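Local coordinates for protein XoxI (PDB 3CNW), which is of unknown function but, as a member of the polyketide cyclase and lipid transport family of the Bet v 1-like clan, may bind a hydrophobic ligand, at residues 8-13 and 130-135; 15-20 and 68-73; 79-84 and 121-126; 87-92 and 104-109. All blocks are in the same frame, centred on the assembly; numbering follows the deposited sequence.

Interaction 1 of 4, residues 8-13 and 130-135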
loop_
_atom_site.group_PDB
_atom_site.type_symbol
_atom_site.label_atom_id
_atom_site.label_comp_id
_atom_site.label_asym_id
_atom_site.label_seq_id
_atom_site.Cartn_x
_atom_site.Cartn_y
_atom_site.Cartn_z
ATOM N N THR A 8 14.151 14.513 8.439
ATOM C CA THR A 8 13.580 15.461 9.373
ATOM C C THR A 8 12.790 14.633 10.368
ATOM O O THR A 8 12.220 13.601 10.016
ATOM C CB THR A 8 12.617 16.468 8.673
ATOM O OG1 THR A 8 13.319 17.180 7.651
ATOM C CG2 THR A 8 12.064 17.467 9.675
ATOM N N SER A 9 12.783 15.067 11.618
ATOM C CA SER A 9 12.035 14.372 12.650
ATOM C C SER A 9 11.144 15.404 13.320
ATOM O O SER A 9 11.391 16.606 13.223
ATOM C CB SER A 9 12.983 13.732 13.663
ATOM O OG SER A 9 13.641 12.621 13.090
HETATM N N MSE A 10 10.101 14.934 13.986
HETATM C CA MSE A 10 9.166 15.825 14.643
HETATM C C MSE A 10 8.340 14.989 15.602
HETATM O O MSE A 10 7.828 13.933 15.226
HETATM C CB MSE A 10 8.243 16.470 13.598
HETATM C CG MSE A 10 7.346 17.593 14.104
HETATM SE SE MSE A 10 8.322 19.246 14.347
HETATM C CE MSE A 10 8.815 19.582 12.498
ATOM N N GLU A 11 8.231 15.457 16.840
ATOM C CA GLU A 11 7.441 14.756 17.836
ATOM C C GLU A 11 6.036 15.320 17.756
ATOM O O GLU A 11 5.853 16.527 17.640
ATOM C CB GLU A 11 8.022 14.962 19.232
ATOM C CG GLU A 11 9.324 14.217 19.455
ATOM C CD GLU A 11 9.907 14.434 20.846
ATOM O OE1 GLU A 11 9.190 14.178 21.844
ATOM O OE2 GLU A 11 11.084 14.852 20.942
ATOM N N ILE A 12 5.044 14.438 17.785
ATOM C CA ILE A 12 3.655 14.865 17.691
ATOM C C ILE A 12 2.907 14.371 18.911
ATOM O O ILE A 12 3.200 13.292 19.417
ATOM C CB ILE A 12 2.967 14.292 16.408
ATOM C CG1 ILE A 12 3.552 14.943 15.149
ATOM C CG2 ILE A 12 1.458 14.560 16.443
ATOM C CD1 ILE A 12 4.973 14.628 14.887
ATOM N N PHE A 13 1.954 15.165 19.388
ATOM C CA PHE A 13 1.148 14.766 20.535
ATOM C C PHE A 13 0.012 13.891 20.029
ATOM O O PHE A 13 -1.113 14.356 19.814
ATOM C CB PHE A 13 0.573 15.981 21.273
ATOM C CG PHE A 13 1.609 16.783 22.015
ATOM C CD1 PHE A 13 2.281 16.238 23.115
ATOM C CD2 PHE A 13 1.911 18.092 21.622
ATOM C CE1 PHE A 13 3.255 16.982 23.808
ATOM C CE2 PHE A 13 2.882 18.846 22.307
ATOM C CZ PHE A 13 3.549 18.292 23.405
ATOM N N GLY A 130 5.334 19.757 6.009
ATOM C CA GLY A 130 4.355 18.754 6.383
ATOM C C GLY A 130 4.440 18.269 7.820
ATOM O O GLY A 130 3.412 18.100 8.471
ATOM N N LEU A 131 5.647 18.031 8.327
ATOM C CA LEU A 131 5.772 17.566 9.705
ATOM C C LEU A 131 5.335 18.645 10.706
ATOM O O LEU A 131 4.790 18.329 11.776
ATOM C CB LEU A 131 7.211 17.132 10.021
ATOM C CG LEU A 131 7.820 15.934 9.280
ATOM C CD1 LEU A 131 9.033 15.460 10.060
ATOM C CD2 LEU A 131 6.820 14.797 9.156
ATOM N N LYS A 132 5.578 19.911 10.360
ATOM C CA LYS A 132 5.208 21.031 11.220
ATOM C C LYS A 132 3.688 21.172 11.234
ATOM O O LYS A 132 3.085 21.340 12.295
ATOM C CB LYS A 132 5.856 22.315 10.716
ATOM C CG LYS A 132 5.624 23.544 11.584
ATOM C CD LYS A 132 6.665 23.683 12.670
ATOM C CE LYS A 132 6.400 22.758 13.827
ATOM N NZ LYS A 132 7.516 22.842 14.807
ATOM N N ALA A 133 3.058 21.093 10.064
ATOM C CA ALA A 133 1.600 21.198 10.008
ATOM C C ALA A 133 1.017 20.047 10.829
ATOM O O ALA A 133 0.075 20.229 11.594
ATOM C CB ALA A 133 1.124 21.113 8.581
ATOM N N LEU A 134 1.601 18.866 10.674
ATOM C CA LEU A 134 1.150 17.692 11.408
ATOM C C LEU A 134 1.254 17.956 12.917
ATOM O O LEU A 134 0.335 17.634 13.672
ATOM C CB LEU A 134 1.997 16.476 11.001
ATOM C CG LEU A 134 1.689 15.105 11.604
ATOM C CD1 LEU A 134 0.216 14.759 11.405
ATOM C CD2 LEU A 134 2.586 14.046 10.955
ATOM N N GLN A 135 2.359 18.554 13.357
ATOM C CA GLN A 135 2.522 18.843 14.774
ATOM C C GLN A 135 1.454 19.827 15.235
ATOM O O GLN A 135 0.920 19.704 16.338
ATOM C CB GLN A 135 3.904 19.429 15.069
ATOM C CG GLN A 135 4.227 19.459 16.546
ATOM C CD GLN A 135 5.522 20.187 16.854
ATOM O OE1 GLN A 135 5.603 21.420 16.746
ATOM N NE2 GLN A 135 6.549 19.428 17.231
HETATM O O HOH W 1 1.657 17.954 18.370
#
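The polar part of this contact is one straight hydrogen bond, from Q135 NE2 to the backbone oxygen E11 O at 3.0 Å, with an N-H...O angle of 168°. The acceptor lies in the amide plane of Q135 and the donor in the carbonyl plane of E11, so the bond constrains the rotation of the amide. At the other end of that amide, Q135 OE1 accepts from K132 NZ one turn back on the helix, the ammonium sitting above the carbonyl plane. A water adds a second bridge, accepting from F13 N and donating to Q135 O.

Such a strand-on-helix contact belongs to the helix-grip fold of Bet v 1-like proteins, in which the long C-terminal helix 116-139 lies against the antiparallel sheet. Here the edge strand 4-12 runs almost parallel to the helix, the local axes 8° apart and 8.3 Å at closest approach.

The apolar part centres on M10, a selenomethionine. Its chain, bent at chi2 (77°) and again at chi3, folds over L131: M10 CB lies 3.8 Å from L131 CD1, and CE returns to L131 CB. The selenium passes the polar tips instead, 3.4 Å from Q135 NE2 and 3.7 Å from K132 NZ. On either side along the strand, T8 CG2 meets L131 CD1 at 3.7 Å, while I12 CG1 crosses L134 CG at about a right angle, 4.0 Å away.

Interaction 2 of 4, residues 15-20 and 68-73; sequences SPEQVW and KERYYT
The short helix 16-23 that follows the first strand of this Bet v 1-like fold meets the start of strand 71-76 here, where R70 and Y71 both face N66 in a G1 beta bulge. R70 crosses from the bulge to the first turn of the helix and lies over W20. Its CA stands 3.6 Å from the centroid of the six-membered ring and 5° off the ring normal, a CH-pi contact centred over the face. Farther out, R70 CB is 3.7 Å from W20 CD2, and R70 CG lies near W20 CG. With CG anti to the backbone N (chi1 176°), the indole reaches on toward the strand, bringing W20 CH2 to 4.1 Å from Y72 CD2, at the edge of the tyrosine ring.

The bend at chi3 (-62°) turns the guanidinium of R70 face-on to P16, whose CB sits over its centre, 3.4 Å from R70 CZ. E17 OE2 approaches R70 NH1 at 3.6 Å in a long salt bridge. The N-terminus of the helix is capped by S15 OG, which accepts from Q18 N. Beyond the contact, R70 NE donates to V92 O and W20 NE1 donates to D67 OD1, while W20 O accepts from R46 NH1 of the second subunit.

The CH-pi contact, the packing on P16 and the outside hydrogen bonds therefore hold the arginine and indole in place, and the long salt bridge probably contributes little more than a diffuse electrostatic attraction.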
loop_
_atom_site.group_PDB
_atom_site.type_symbol
_atom_site.label_atom_id
_atom_site.label_comp_id
_atom_site.label_asym_id
_atom_site.label_seq_id
_atom_site.Cartn_x
_atom_site.Cartn_y
_atom_site.Cartn_z
ATOM N N SER A 15 -0.647 9.247 19.843
ATOM C CA SER A 15 -0.070 7.905 19.880
ATOM C C SER A 15 0.433 7.557 18.492
ATOM O O SER A 15 -0.046 8.100 17.504
ATOM C CB SER A 15 -1.109 6.860 20.304
ATOM O OG SER A 15 -2.057 6.629 19.271
ATOM N N PRO A 16 1.419 6.656 18.401
ATOM C CA PRO A 16 1.921 6.302 17.072
ATOM C C PRO A 16 0.808 5.823 16.141
ATOM O O PRO A 16 0.847 6.076 14.936
ATOM C CB PRO A 16 2.949 5.212 17.373
ATOM C CG PRO A 16 3.488 5.640 18.719
ATOM C CD PRO A 16 2.228 6.023 19.460
ATOM N N GLU A 17 -0.196 5.157 16.699
ATOM C CA GLU A 17 -1.283 4.653 15.882
ATOM C C GLU A 17 -2.183 5.758 15.347
ATOM O O GLU A 17 -2.638 5.673 14.209
ATOM C CB GLU A 17 -2.112 3.617 16.657
ATOM C CG GLU A 17 -1.430 2.253 16.834
ATOM C CD GLU A 17 -0.370 2.234 17.940
ATOM O OE1 GLU A 17 -0.204 3.256 18.653
ATOM O OE2 GLU A 17 0.289 1.180 18.097
ATOM N N GLN A 18 -2.441 6.789 16.148
ATOM C CA GLN A 18 -3.291 7.887 15.697
ATOM C C GLN A 18 -2.639 8.617 14.525
ATOM O O GLN A 18 -3.256 8.804 13.470
ATOM C CB GLN A 18 -3.507 8.928 16.791
ATOM C CG GLN A 18 -4.031 8.457 18.123
ATOM C CD GLN A 18 -4.427 9.649 18.986
ATOM O OE1 GLN A 18 -5.363 10.381 18.641
ATOM N NE2 GLN A 18 -3.710 9.867 20.098
ATOM N N VAL A 19 -1.390 9.038 14.721
ATOM C CA VAL A 19 -0.667 9.773 13.690
ATOM C C VAL A 19 -0.613 9.000 12.376
ATOM O O VAL A 19 -0.741 9.584 11.303
ATOM C CB VAL A 19 0.776 10.101 14.143
ATOM C CG1 VAL A 19 1.504 10.850 13.040
ATOM C CG2 VAL A 19 0.751 10.917 15.425
ATOM N N TRP A 20 -0.432 7.686 12.472
ATOM C CA TRP A 20 -0.369 6.843 11.297
ATOM C C TRP A 20 -1.726 6.701 10.607
ATOM O O TRP A 20 -1.789 6.555 9.387
ATOM C CB TRP A 20 0.173 5.464 11.664
ATOM C CG TRP A 20 0.176 4.477 10.515
ATOM C CD1 TRP A 20 -0.669 3.415 10.344
ATOM C CD2 TRP A 20 1.090 4.445 9.408
ATOM N NE1 TRP A 20 -0.327 2.718 9.207
ATOM C CE2 TRP A 20 0.752 3.324 8.620
ATOM C CE3 TRP A 20 2.173 5.244 9.018
ATOM C CZ2 TRP A 20 1.455 2.988 7.451
ATOM C CZ3 TRP A 20 2.875 4.908 7.853
ATOM C CH2 TRP A 20 2.514 3.785 7.092
ATOM N N LYS A 68 1.638 -2.331 10.259
ATOM C CA LYS A 68 2.050 -2.634 11.623
ATOM C C LYS A 68 3.258 -1.824 12.081
ATOM O O LYS A 68 3.263 -1.280 13.180
ATOM C CB LYS A 68 2.358 -4.127 11.748
ATOM C CG LYS A 68 2.206 -4.683 13.150
ATOM C CD LYS A 68 0.752 -4.620 13.605
ATOM C CE LYS A 68 0.578 -5.173 15.021
ATOM N NZ LYS A 68 1.350 -4.386 16.023
ATOM N N GLU A 69 4.278 -1.750 11.234
ATOM C CA GLU A 69 5.501 -1.015 11.551
ATOM C C GLU A 69 5.402 0.457 11.167
ATOM O O GLU A 69 6.384 1.190 11.199
ATOM C CB GLU A 69 6.703 -1.661 10.856
ATOM C CG GLU A 69 6.820 -3.155 11.125
ATOM C CD GLU A 69 8.104 -3.757 10.580
ATOM O OE1 GLU A 69 8.412 -3.559 9.386
ATOM O OE2 GLU A 69 8.806 -4.444 11.355
ATOM N N ARG A 70 4.207 0.870 10.777
ATOM C CA ARG A 70 3.931 2.256 10.431
ATOM C C ARG A 70 4.961 2.989 9.563
ATOM O O ARG A 70 5.603 3.939 10.012
ATOM C CB ARG A 70 3.689 3.053 11.719
ATOM C CG ARG A 70 2.685 2.386 12.680
ATOM C CD ARG A 70 2.549 3.190 13.964
ATOM N NE ARG A 70 3.822 3.251 14.673
ATOM C CZ ARG A 70 4.155 2.463 15.688
ATOM N NH1 ARG A 70 3.299 1.546 16.136
ATOM N NH2 ARG A 70 5.353 2.581 16.244
ATOM N N TYR A 71 5.105 2.557 8.316
ATOM C CA TYR A 71 5.998 3.225 7.382
ATOM C C TYR A 71 5.676 2.837 5.944
ATOM O O TYR A 71 5.025 1.823 5.678
ATOM C CB TYR A 71 7.457 2.893 7.689
ATOM C CG TYR A 71 7.940 1.561 7.151
ATOM C CD1 TYR A 71 8.421 1.451 5.844
ATOM C CD2 TYR A 71 7.963 0.423 7.960
ATOM C CE1 TYR A 71 8.924 0.243 5.351
ATOM C CE2 TYR A 71 8.465 -0.796 7.476
ATOM C CZ TYR A 71 8.945 -0.871 6.170
ATOM O OH TYR A 71 9.437 -2.057 5.683
ATOM N N TYR A 72 6.091 3.681 5.017
ATOM C CA TYR A 72 5.918 3.391 3.608
ATOM C C TYR A 72 7.020 4.130 2.862
ATOM O O TYR A 72 7.473 5.205 3.287
ATOM C CB TYR A 72 4.498 3.743 3.117
ATOM C CG TYR A 72 4.163 5.190 2.853
ATOM C CD1 TYR A 72 4.596 5.828 1.694
ATOM C CD2 TYR A 72 3.353 5.905 3.734
ATOM C CE1 TYR A 72 4.227 7.141 1.411
ATOM C CE2 TYR A 72 2.981 7.222 3.462
ATOM C CZ TYR A 72 3.420 7.831 2.301
ATOM O OH TYR A 72 3.056 9.127 2.030
ATOM N N THR A 73 7.490 3.504 1.789
ATOM C CA THR A 73 8.565 4.030 0.963
ATOM C C THR A 73 8.022 4.214 -0.447
ATOM O O THR A 73 7.303 3.352 -0.953
ATOM C CB THR A 73 9.763 3.025 0.928
ATOM O OG1 THR A 73 10.378 2.958 2.223
ATOM C CG2 THR A 73 10.793 3.438 -0.099
#

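Interaction 3 of 4, residues 79-84 and 121-126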
loop_
_atom_site.group_PDB
_atom_site.type_symbol
_atom_site.label_atom_id
_atom_site.label_comp_id
_atom_site.label_asym_id
_atom_site.label_seq_id
_atom_site.Cartn_x
_atom_site.Cartn_y
_atom_site.Cartn_z
ATOM N N ALA A 79 8.266 14.213 -11.999
ATOM C CA ALA A 79 7.946 15.446 -11.294
ATOM C C ALA A 79 8.834 16.539 -11.866
ATOM O O ALA A 79 9.748 16.259 -12.641
ATOM C CB ALA A 79 8.200 15.289 -9.803
ATOM N N PRO A 80 8.569 17.800 -11.503
ATOM C CA PRO A 80 9.390 18.900 -12.015
ATOM C C PRO A 80 10.651 19.108 -11.179
ATOM O O PRO A 80 11.482 19.943 -11.505
ATOM C CB PRO A 80 8.443 20.087 -11.928
ATOM C CG PRO A 80 7.701 19.795 -10.648
ATOM C CD PRO A 80 7.381 18.319 -10.796
ATOM N N PHE A 81 10.786 18.344 -10.100
ATOM C CA PHE A 81 11.941 18.462 -9.212
ATOM C C PHE A 81 13.242 18.155 -9.918
ATOM O O PHE A 81 13.295 17.274 -10.771
ATOM C CB PHE A 81 11.796 17.509 -8.039
ATOM C CG PHE A 81 10.578 17.757 -7.224
ATOM C CD1 PHE A 81 10.237 19.058 -6.853
ATOM C CD2 PHE A 81 9.788 16.702 -6.784
ATOM C CE1 PHE A 81 9.128 19.307 -6.056
ATOM C CE2 PHE A 81 8.674 16.934 -5.985
ATOM C CZ PHE A 81 8.347 18.245 -5.618
ATOM N N PRO A 82 14.321 18.863 -9.554
ATOM C CA PRO A 82 15.622 18.636 -10.182
ATOM C C PRO A 82 16.427 17.516 -9.528
ATOM O O PRO A 82 17.511 17.746 -9.004
ATOM C CB PRO A 82 16.296 19.993 -10.044
ATOM C CG PRO A 82 15.844 20.429 -8.696
ATOM C CD PRO A 82 14.361 20.066 -8.700
ATOM N N VAL A 83 15.891 16.304 -9.564
ATOM C CA VAL A 83 16.567 15.147 -8.992
ATOM C C VAL A 83 16.172 13.917 -9.776
ATOM O O VAL A 83 15.268 13.973 -10.603
ATOM C CB VAL A 83 16.170 14.882 -7.497
ATOM C CG1 VAL A 83 16.531 16.078 -6.630
ATOM C CG2 VAL A 83 14.674 14.547 -7.390
ATOM N N THR A 84 16.857 12.811 -9.502
ATOM C CA THR A 84 16.581 11.527 -10.132
ATOM C C THR A 84 16.966 10.459 -9.098
ATOM O O THR A 84 17.691 10.753 -8.138
ATOM C CB THR A 84 17.383 11.365 -11.459
ATOM O OG1 THR A 84 16.883 10.241 -12.187
ATOM C CG2 THR A 84 18.866 11.171 -11.187
ATOM N N ASN A 121 17.800 21.410 0.495
ATOM C CA ASN A 121 16.927 22.455 1.018
ATOM C C ASN A 121 15.485 22.285 0.536
ATOM O O ASN A 121 14.551 22.389 1.322
ATOM C CB ASN A 121 17.432 23.842 0.615
ATOM C CG ASN A 121 18.642 24.274 1.421
ATOM O OD1 ASN A 121 18.687 24.083 2.633
ATOM N ND2 ASN A 121 19.614 24.875 0.759
ATOM N N LEU A 122 15.303 22.025 -0.755
ATOM C CA LEU A 122 13.964 21.852 -1.306
ATOM C C LEU A 122 13.180 20.776 -0.556
ATOM O O LEU A 122 12.142 21.043 0.045
ATOM C CB LEU A 122 14.042 21.481 -2.794
ATOM C CG LEU A 122 12.713 21.054 -3.444
ATOM C CD1 LEU A 122 11.747 22.240 -3.474
ATOM C CD2 LEU A 122 12.961 20.522 -4.856
ATOM N N PHE A 123 13.686 19.555 -0.587
ATOM C CA PHE A 123 13.002 18.471 0.067
ATOM C C PHE A 123 12.910 18.618 1.573
ATOM O O PHE A 123 11.886 18.280 2.168
ATOM C CB PHE A 123 13.646 17.161 -0.362
ATOM C CG PHE A 123 13.328 16.800 -1.782
ATOM C CD1 PHE A 123 12.041 16.386 -2.129
ATOM C CD2 PHE A 123 14.271 16.964 -2.793
ATOM C CE1 PHE A 123 11.693 16.144 -3.469
ATOM C CE2 PHE A 123 13.931 16.724 -4.132
ATOM C CZ PHE A 123 12.643 16.317 -4.467
ATOM N N HIS A 124 13.960 19.133 2.197
ATOM C CA HIS A 124 13.901 19.315 3.627
ATOM C C HIS A 124 12.767 20.308 3.905
ATOM O O HIS A 124 12.006 20.145 4.851
ATOM C CB HIS A 124 15.209 19.871 4.161
ATOM C CG HIS A 124 15.334 19.752 5.642
ATOM N ND1 HIS A 124 15.778 18.605 6.255
ATOM C CD2 HIS A 124 15.013 20.616 6.637
ATOM C CE1 HIS A 124 15.726 18.763 7.570
ATOM N NE2 HIS A 124 15.264 19.975 7.822
ATOM N N GLY A 125 12.656 21.330 3.060
ATOM C CA GLY A 125 11.603 22.315 3.217
ATOM C C GLY A 125 10.217 21.692 3.107
ATOM O O GLY A 125 9.300 22.050 3.845
ATOM N N ILE A 126 10.054 20.753 2.183
ATOM C CA ILE A 126 8.761 20.107 2.012
ATOM C C ILE A 126 8.460 19.212 3.205
ATOM O O ILE A 126 7.360 19.247 3.750
ATOM C CB ILE A 126 8.727 19.284 0.718
ATOM C CG1 ILE A 126 8.860 20.239 -0.485
ATOM C CG2 ILE A 126 7.439 18.472 0.650
ATOM C CD1 ILE A 126 9.412 19.583 -1.734
#
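F81 meets F123 already at its CB, which lies 3.9 Å from F123 CZ. The next atom, F81 CG, is 3.7 Å from the same CZ, and from there the ring divides its contacts. On one side F81 CD2 keeps to the edge of F123, 3.7 Å from CZ, and CE2 comes near F123 CE1. On the other, F81 CD1 packs on L122 CD2 at 3.7 Å, with CE1 following more loosely. The far end, F81 CZ, reaches I126 CD1 at 4.2 Å, one helical turn beyond L122. The chi1 of -60°, with CG anti to the carbonyl carbon, directs the ring from the loop into this group of helix side chains.

The two phenyl rings form a T-shaped pair: the edge of F123 points at the face of F81, offset toward its rim, with centroids 5.0 Å apart and planes at 71°.

In the Bet v 1-like fold, this is where the loop leading into strand 83-94 meets the earlier half of the long C-terminal helix 116-139. P82 forms the centre of an inverse gamma turn that separates F81 from V83 and lets both face the helix. V83 CG1 touches the edge of the F123 ring, 3.7 Å from CE2, so F123 is held at its rim by residues from both sides of the turn. L122 CD2 meets P82 CD of the proline ring at 4.1 Å. F123 also meets the rings of Y86 and F109, and F81 packs on Y35 and I58.

Interaction 4 of 4, residues 87-92 and 104-109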
loop_
_atom_site.group_PDB
_atom_site.type_symbol
_atom_site.label_atom_id
_atom_site.label_comp_id
_atom_site.label_asym_id
_atom_site.label_seq_id
_atom_site.Cartn_x
_atom_site.Cartn_y
_atom_site.Cartn_z
ATOM N N LEU A 87 14.132 8.545 -3.607
ATOM C CA LEU A 87 13.559 7.525 -2.729
ATOM C C LEU A 87 13.211 8.236 -1.422
ATOM O O LEU A 87 14.005 9.035 -0.935
ATOM C CB LEU A 87 14.578 6.415 -2.463
ATOM C CG LEU A 87 14.145 4.992 -2.829
ATOM C CD1 LEU A 87 14.987 4.001 -2.029
ATOM C CD2 LEU A 87 12.680 4.778 -2.522
ATOM N N SER A 88 12.033 7.968 -0.867
ATOM C CA SER A 88 11.619 8.612 0.377
ATOM C C SER A 88 10.752 7.689 1.221
ATOM O O SER A 88 9.901 6.962 0.704
ATOM C CB SER A 88 10.847 9.900 0.093
ATOM O OG SER A 88 10.534 10.557 1.304
ATOM N N THR A 89 10.966 7.732 2.530
ATOM C CA THR A 89 10.223 6.886 3.435
ATOM C C THR A 89 9.738 7.681 4.632
ATOM O O THR A 89 10.460 8.519 5.159
ATOM C CB THR A 89 11.101 5.713 3.907
ATOM O OG1 THR A 89 10.519 5.101 5.067
ATOM C CG2 THR A 89 12.482 6.202 4.240
ATOM N N ILE A 90 8.500 7.442 5.044
ATOM C CA ILE A 90 7.977 8.140 6.204
ATOM C C ILE A 90 7.603 7.079 7.218
ATOM O O ILE A 90 6.947 6.103 6.891
ATOM C CB ILE A 90 6.761 9.030 5.852
ATOM C CG1 ILE A 90 6.364 9.862 7.068
ATOM C CG2 ILE A 90 5.594 8.188 5.426
ATOM C CD1 ILE A 90 5.339 10.953 6.770
ATOM N N GLN A 91 8.047 7.264 8.455
ATOM C CA GLN A 91 7.775 6.294 9.501
ATOM C C GLN A 91 7.366 6.971 10.799
ATOM O O GLN A 91 7.869 8.047 11.142
ATOM C CB GLN A 91 9.016 5.432 9.730
ATOM C CG GLN A 91 8.868 4.400 10.830
ATOM C CD GLN A 91 10.186 3.753 11.185
ATOM O OE1 GLN A 91 11.241 4.373 11.066
ATOM N NE2 GLN A 91 10.134 2.513 11.645
ATOM N N VAL A 92 6.445 6.330 11.510
ATOM C CA VAL A 92 5.955 6.844 12.779
ATOM C C VAL A 92 6.507 5.980 13.909
ATOM O O VAL A 92 6.030 4.876 14.155
ATOM C CB VAL A 92 4.407 6.827 12.827
ATOM C CG1 VAL A 92 3.911 7.442 14.137
ATOM C CG2 VAL A 92 3.843 7.578 11.624
ATOM N N GLU A 104 9.313 10.451 11.190
ATOM C CA GLU A 104 10.542 10.702 10.434
ATOM C C GLU A 104 10.327 10.619 8.934
ATOM O O GLU A 104 9.794 9.632 8.427
ATOM C CB GLU A 104 11.652 9.715 10.834
ATOM C CG GLU A 104 12.105 9.834 12.286
ATOM C CD GLU A 104 13.430 9.120 12.581
ATOM O OE1 GLU A 104 13.857 8.270 11.760
ATOM O OE2 GLU A 104 14.036 9.409 13.647
ATOM N N TRP A 105 10.753 11.659 8.230
ATOM C CA TRP A 105 10.619 11.701 6.791
ATOM C C TRP A 105 12.032 11.826 6.237
ATOM O O TRP A 105 12.683 12.858 6.414
ATOM C CB TRP A 105 9.777 12.909 6.375
ATOM C CG TRP A 105 9.171 12.792 5.009
ATOM C CD1 TRP A 105 9.550 11.943 4.004
ATOM C CD2 TRP A 105 8.087 13.568 4.490
ATOM N NE1 TRP A 105 8.769 12.149 2.890
ATOM C CE2 TRP A 105 7.865 13.143 3.157
ATOM C CE3 TRP A 105 7.286 14.595 5.015
ATOM C CZ2 TRP A 105 6.865 13.696 2.348
ATOM C CZ3 TRP A 105 6.290 15.147 4.205
ATOM C CH2 TRP A 105 6.095 14.699 2.889
ATOM N N SER A 106 12.507 10.775 5.570
ATOM C CA SER A 106 13.851 10.778 5.013
ATOM C C SER A 106 13.854 10.723 3.492
ATOM O O SER A 106 12.873 10.305 2.868
ATOM C CB SER A 106 14.645 9.611 5.585
ATOM O OG SER A 106 13.944 8.398 5.391
ATOM N N GLY A 107 14.964 11.153 2.897
ATOM C CA GLY A 107 15.059 11.165 1.451
ATOM C C GLY A 107 16.454 10.935 0.906
ATOM O O GLY A 107 17.457 11.295 1.526
ATOM N N THR A 108 16.502 10.320 -0.268
ATOM C CA THR A 108 17.748 10.018 -0.951
ATOM C C THR A 108 17.478 10.340 -2.406
ATOM O O THR A 108 16.448 9.940 -2.964
ATOM C CB THR A 108 18.123 8.526 -0.824
ATOM O OG1 THR A 108 18.413 8.225 0.543
ATOM C CG2 THR A 108 19.342 8.197 -1.674
ATOM N N PHE A 109 18.395 11.066 -3.019
ATOM C CA PHE A 109 18.210 11.446 -4.399
ATOM C C PHE A 109 19.528 11.846 -5.049
ATOM O O PHE A 109 20.525 12.113 -4.366
ATOM C CB PHE A 109 17.206 12.611 -4.473
ATOM C CG PHE A 109 17.278 13.543 -3.288
ATOM C CD1 PHE A 109 16.372 13.421 -2.227
ATOM C CD2 PHE A 109 18.277 14.525 -3.208
ATOM C CE1 PHE A 109 16.458 14.260 -1.104
ATOM C CE2 PHE A 109 18.369 15.370 -2.082
ATOM C CZ PHE A 109 17.455 15.233 -1.031
HETATM O O HOH W 2 15.330 7.588 1.760
HETATM O O HOH W 3 11.844 7.785 7.540
#
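W105 and S88 occupy the tightly packed side of this hairpin, the sheet face that carries I90 as well. S88 OG, set anti to the backbone N (chi1 -176°), lies in the plane of the indole at its edge. It receives a weak hydrogen bond from W105 NE1, 2.9 Å long but bent to 127°, and donates at 2.8 Å to S106 O. That oxygen also accepts from T89 N, and its two donors approach from opposite faces of the carbonyl plane. Beside them I90 CD1 packs 4.4 Å from W105 CD2. Y127 from the C-terminal helix stacks on the tryptophan, and its hydroxyl, like that of Y74, makes a weak bond to S88 OG.

Between strands 83-94 and 101-111 the pairing is regular and antiparallel, with axes 4.8 Å apart at 171°. L87-T108, T89-S106 and Q91-E104 are hydrogen-bonded pairs; S88-G107 and I90-W105 are the non-hydrogen-bonded ones.

The opposite face, with L87, T89, Q91, E104, S106 and T108, is looser and wetter. L87 CB and T108 CB stay 4.4 Å apart. A water donates to T89 O and to E104 O, each at 2.9 Å, and also bonds S106 OG. E104 turns its carboxylate to K93 in a salt bridge, and T108 OG1 bonds H5.

The chemistry thus divides by face: the inner serine and indole share a buried polar cluster of mostly weak bonds, in which S88 OG donates to S106 O, next to aromatic packing, whereas on the outer face water and ionic partners serve the polar groups.

In the fold
Strand 4-12 opens the chain, and interaction 1 closes the widest loop by bringing it to helix 116-139 near the C terminus; the other three contacts all lie within that span. Interaction 2 comes first, joining helix 16-23 to the start of strand 71-76, and closes before interaction 3 begins. Interaction 3 ties the loop before strand 83-94 to the earlier part of the long helix and encloses interaction 4, the hairpin of strands 83-94 and 101-111. Interaction 4 touches all the others: T8 pairs with W105, Y72 with I90, and F109 packs on F123. Interactions 2 and 3 do not touch, lying on opposite sides of the chain's centre.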